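Local structure of dipicolinate synthase subunit A (Bacillus halodurans, 3D4O) at residues C[7-12]-C[32-37]. The protein probably forms part of the enzyme that makes dipicolinate, acting as an oxidoreductase subunit built from two Rossmann-like domains. Residues are numbered along the deposited sequence; the frame is centred on the assembly and turned at random.
Sequences HVVIIG and SLVGFD
The H7 ring meets the S32 hydroxyl edge-on, CE1 3.0 Å from S32 OG, which lies near the ring plane. The two residues belong to neighbouring parallel strands, 7-11 and 30-34, of a Rossmann-like sheet in the N-terminal domain. Helix 15-26 makes the crossover between them, completing a beta-alpha-beta unit. H7 CG is anti to the backbone N (chi1 171°), which carries the ring across to S32. ND1 makes a weak hydrogen bond to K30 O, on the same neighbouring strand. An alanine at H7 would probably leave S32 OG without its ring neighbour and K30 O without its weak side-chain bond.

Four backbone hydrogen bonds join the strands: S32 N to V8 O, I10 N to S32 O, V34 N to I10 O, and G12 N to V34 O. I10, S32 and V34 each give one bond and accept one. The last bond is nearly straight, 178° at the hydrogen, and carries the pairing one residue past the end of strand 7-11. V34 O also accepts a CA-H...O contact from I11 CA at 3.5 Å.

V9, I11, S32 and V34 share one face of the sheet. There V9 CG2 meets V34 CG2 at 4.1 Å, and M49 of the next strand touches S32 and V34. I10 and L33 point to the other face, under helix 15-26. L33 CD1 reaches back to I10, 3.7 Å from CB. I21 of the helix packs on I10, L33 and F36.

Beyond strand 30-34, the F36 ring comes back alongside G12. The ring also meets F79. Its rim faces the G12 carbonyl: CZ is 3.4 Å from G12 O, which lies near the plane of the F36 ring.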
ATOM      1  N   HIS C   7      18.417 -29.821 -19.966  1.00 39.11           N
ATOM      2  CA  HIS C   7      18.998 -28.517 -20.238  1.00 38.59           C
ATOM      3  C   HIS C   7      17.917 -27.517 -20.518  1.00 38.33           C
ATOM      4  O   HIS C   7      17.145 -27.670 -21.459  1.00 39.52           O
ATOM      5  CB  HIS C   7      19.989 -28.605 -21.398  1.00 39.64           C
ATOM      6  CG  HIS C   7      20.475 -27.274 -21.893  1.00 38.98           C
ATOM      7  ND1 HIS C   7      20.597 -26.172 -21.075  1.00 45.26           N
ATOM      8  CD2 HIS C   7      20.949 -26.895 -23.103  1.00 40.01           C
ATOM      9  CE1 HIS C   7      21.076 -25.159 -21.774  1.00 41.73           C
ATOM     10  NE2 HIS C   7      21.303 -25.572 -23.006  1.00 38.56           N
ATOM     11  N   VAL C   8      17.855 -26.503 -19.664  1.00 37.84           N
ATOM     12  CA  VAL C   8      16.870 -25.439 -19.810  1.00 37.45           C
ATOM     13  C   VAL C   8      17.523 -24.063 -19.964  1.00 37.14           C
ATOM     14  O   VAL C   8      18.575 -23.765 -19.404  1.00 36.26           O
ATOM     15  CB  VAL C   8      15.810 -25.401 -18.633  1.00 37.76           C
ATOM     16  CG1 VAL C   8      15.421 -26.813 -18.194  1.00 34.41           C
ATOM     17  CG2 VAL C   8      16.318 -24.629 -17.439  1.00 36.64           C
ATOM     18  N   VAL C   9      16.884 -23.249 -20.791  1.00 36.76           N
ATOM     19  CA  VAL C   9      17.299 -21.873 -20.964  1.00 35.56           C
ATOM     20  C   VAL C   9      16.234 -21.023 -20.295  1.00 34.83           C
ATOM     21  O   VAL C   9      15.034 -21.182 -20.527  1.00 32.25           O
ATOM     22  CB  VAL C   9      17.525 -21.460 -22.442  1.00 36.93           C
ATOM     23  CG1 VAL C   9      16.264 -21.581 -23.259  1.00 39.82           C
ATOM     24  CG2 VAL C   9      18.058 -20.026 -22.519  1.00 34.85           C
ATOM     25  N   ILE C  10      16.731 -20.178 -19.407  1.00 33.75           N
ATOM     26  CA  ILE C  10      15.956 -19.229 -18.651  1.00 33.41           C
ATOM     27  C   ILE C  10      16.320 -17.870 -19.187  1.00 33.48           C
ATOM     28  O   ILE C  10      17.449 -17.419 -19.074  1.00 31.99           O
ATOM     29  CB  ILE C  10      16.264 -19.318 -17.136  1.00 33.99           C
ATOM     30  CG1 ILE C  10      15.928 -20.713 -16.587  1.00 34.60           C
ATOM     31  CG2 ILE C  10      15.477 -18.281 -16.346  1.00 31.61           C
ATOM     32  CD1 ILE C  10      15.943 -20.813 -15.040  1.00 33.63           C
ATOM     33  N   ILE C  11      15.320 -17.220 -19.758  1.00 34.64           N
ATOM     34  CA  ILE C  11      15.485 -15.944 -20.450  1.00 34.75           C
ATOM     35  C   ILE C  11      14.654 -14.885 -19.786  1.00 34.86           C
ATOM     36  O   ILE C  11      13.428 -14.940 -19.795  1.00 34.68           O
ATOM     37  CB  ILE C  11      15.054 -16.077 -21.919  1.00 34.11           C
ATOM     38  CG1 ILE C  11      15.775 -17.274 -22.563  1.00 36.67           C
ATOM     39  CG2 ILE C  11      15.379 -14.801 -22.713  1.00 36.69           C
ATOM     40  CD1 ILE C  11      15.412 -17.501 -24.020  1.00 26.82           C
ATOM     41  N   GLY C  12      15.352 -13.933 -19.199  1.00 34.49           N
ATOM     42  CA  GLY C  12      14.733 -12.826 -18.480  1.00 34.54           C
ATOM     43  C   GLY C  12      13.837 -13.162 -17.309  1.00 33.46           C
ATOM     44  O   GLY C  12      13.715 -14.302 -16.837  1.00 32.15           O
ATOM     45  N   SER C  32      21.245 -22.480 -18.890  1.00 37.52           N
ATOM     46  CA  SER C  32      21.800 -21.356 -19.653  1.00 35.75           C
ATOM     47  C   SER C  32      20.971 -20.151 -19.276  1.00 34.97           C
ATOM     48  O   SER C  32      19.748 -20.150 -19.438  1.00 35.65           O
ATOM     49  CB  SER C  32      21.738 -21.611 -21.152  1.00 36.61           C
ATOM     50  OG  SER C  32      22.620 -22.647 -21.522  1.00 32.57           O
ATOM     51  N   LEU C  33      21.631 -19.130 -18.744  1.00 34.57           N
ATOM     52  CA  LEU C  33      20.920 -17.963 -18.168  1.00 35.97           C
ATOM     53  C   LEU C  33      21.136 -16.651 -18.912  1.00 36.19           C
ATOM     54  O   LEU C  33      22.205 -16.035 -18.858  1.00 36.02           O
ATOM     55  CB  LEU C  33      21.313 -17.809 -16.691  1.00 35.14           C
ATOM     56  CG  LEU C  33      20.513 -16.868 -15.807  1.00 37.30           C
ATOM     57  CD1 LEU C  33      19.047 -17.349 -15.694  1.00 32.62           C
ATOM     58  CD2 LEU C  33      21.210 -16.753 -14.404  1.00 34.51           C
ATOM     59  N   VAL C  34      20.070 -16.213 -19.572  1.00 35.98           N
ATOM     60  CA  VAL C  34      20.117 -14.999 -20.401  1.00 36.03           C
ATOM     61  C   VAL C  34      19.358 -13.847 -19.767  1.00 36.14           C
ATOM     62  O   VAL C  34      18.208 -13.994 -19.327  1.00 36.67           O
ATOM     63  CB  VAL C  34      19.555 -15.274 -21.832  1.00 35.25           C
ATOM     64  CG1 VAL C  34      19.728 -14.067 -22.731  1.00 34.37           C
ATOM     65  CG2 VAL C  34      20.204 -16.486 -22.443  1.00 33.86           C
ATOM     66  N   GLY C  35      20.043 -12.707 -19.682  1.00 35.83           N
ATOM     67  CA  GLY C  35      19.448 -11.466 -19.168  1.00 36.30           C
ATOM     68  C   GLY C  35      19.719 -11.169 -17.712  1.00 36.74           C
ATOM     69  O   GLY C  35      19.116 -10.267 -17.118  1.00 37.07           O
ATOM     70  N   PHE C  36      20.672 -11.890 -17.147  1.00 36.68           N
ATOM     71  CA  PHE C  36      20.997 -11.733 -15.721  1.00 37.57           C
ATOM     72  C   PHE C  36      22.438 -11.298 -15.459  1.00 38.85           C
ATOM     73  O   PHE C  36      23.051 -11.667 -14.467  1.00 38.02           O
ATOM     74  CB  PHE C  36      20.703 -13.047 -14.994  1.00 38.22           C
ATOM     75  CG  PHE C  36      19.239 -13.414 -14.960  1.00 39.24           C
ATOM     76  CD1 PHE C  36      18.629 -14.024 -16.055  1.00 38.58           C
ATOM     77  CD2 PHE C  36      18.489 -13.180 -13.830  1.00 34.14           C
ATOM     78  CE1 PHE C  36      17.292 -14.375 -16.027  1.00 37.70           C
ATOM     79  CE2 PHE C  36      17.137 -13.534 -13.797  1.00 38.54           C
ATOM     80  CZ  PHE C  36      16.543 -14.136 -14.902  1.00 36.60           C
ATOM     81  N   ASP C  37      22.972 -10.488 -16.356  1.00 41.48           N
ATOM     82  CA  ASP C  37      24.357 -10.043 -16.217  1.00 43.59           C
ATOM     83  C   ASP C  37      24.568  -9.233 -14.947  1.00 45.98           C
ATOM     84  O   ASP C  37      25.662  -9.242 -14.375  1.00 45.82           O
ATOM     85  CB  ASP C  37      24.857  -9.306 -17.460  1.00 44.75           C
ATOM     86  CG  ASP C  37      23.888  -8.295 -17.953  1.00 44.46           C
ATOM     87  OD1 ASP C  37      23.731  -7.257 -17.296  1.00 55.62           O
ATOM     88  OD2 ASP C  37      23.277  -8.547 -19.002  1.00 45.16           O
TER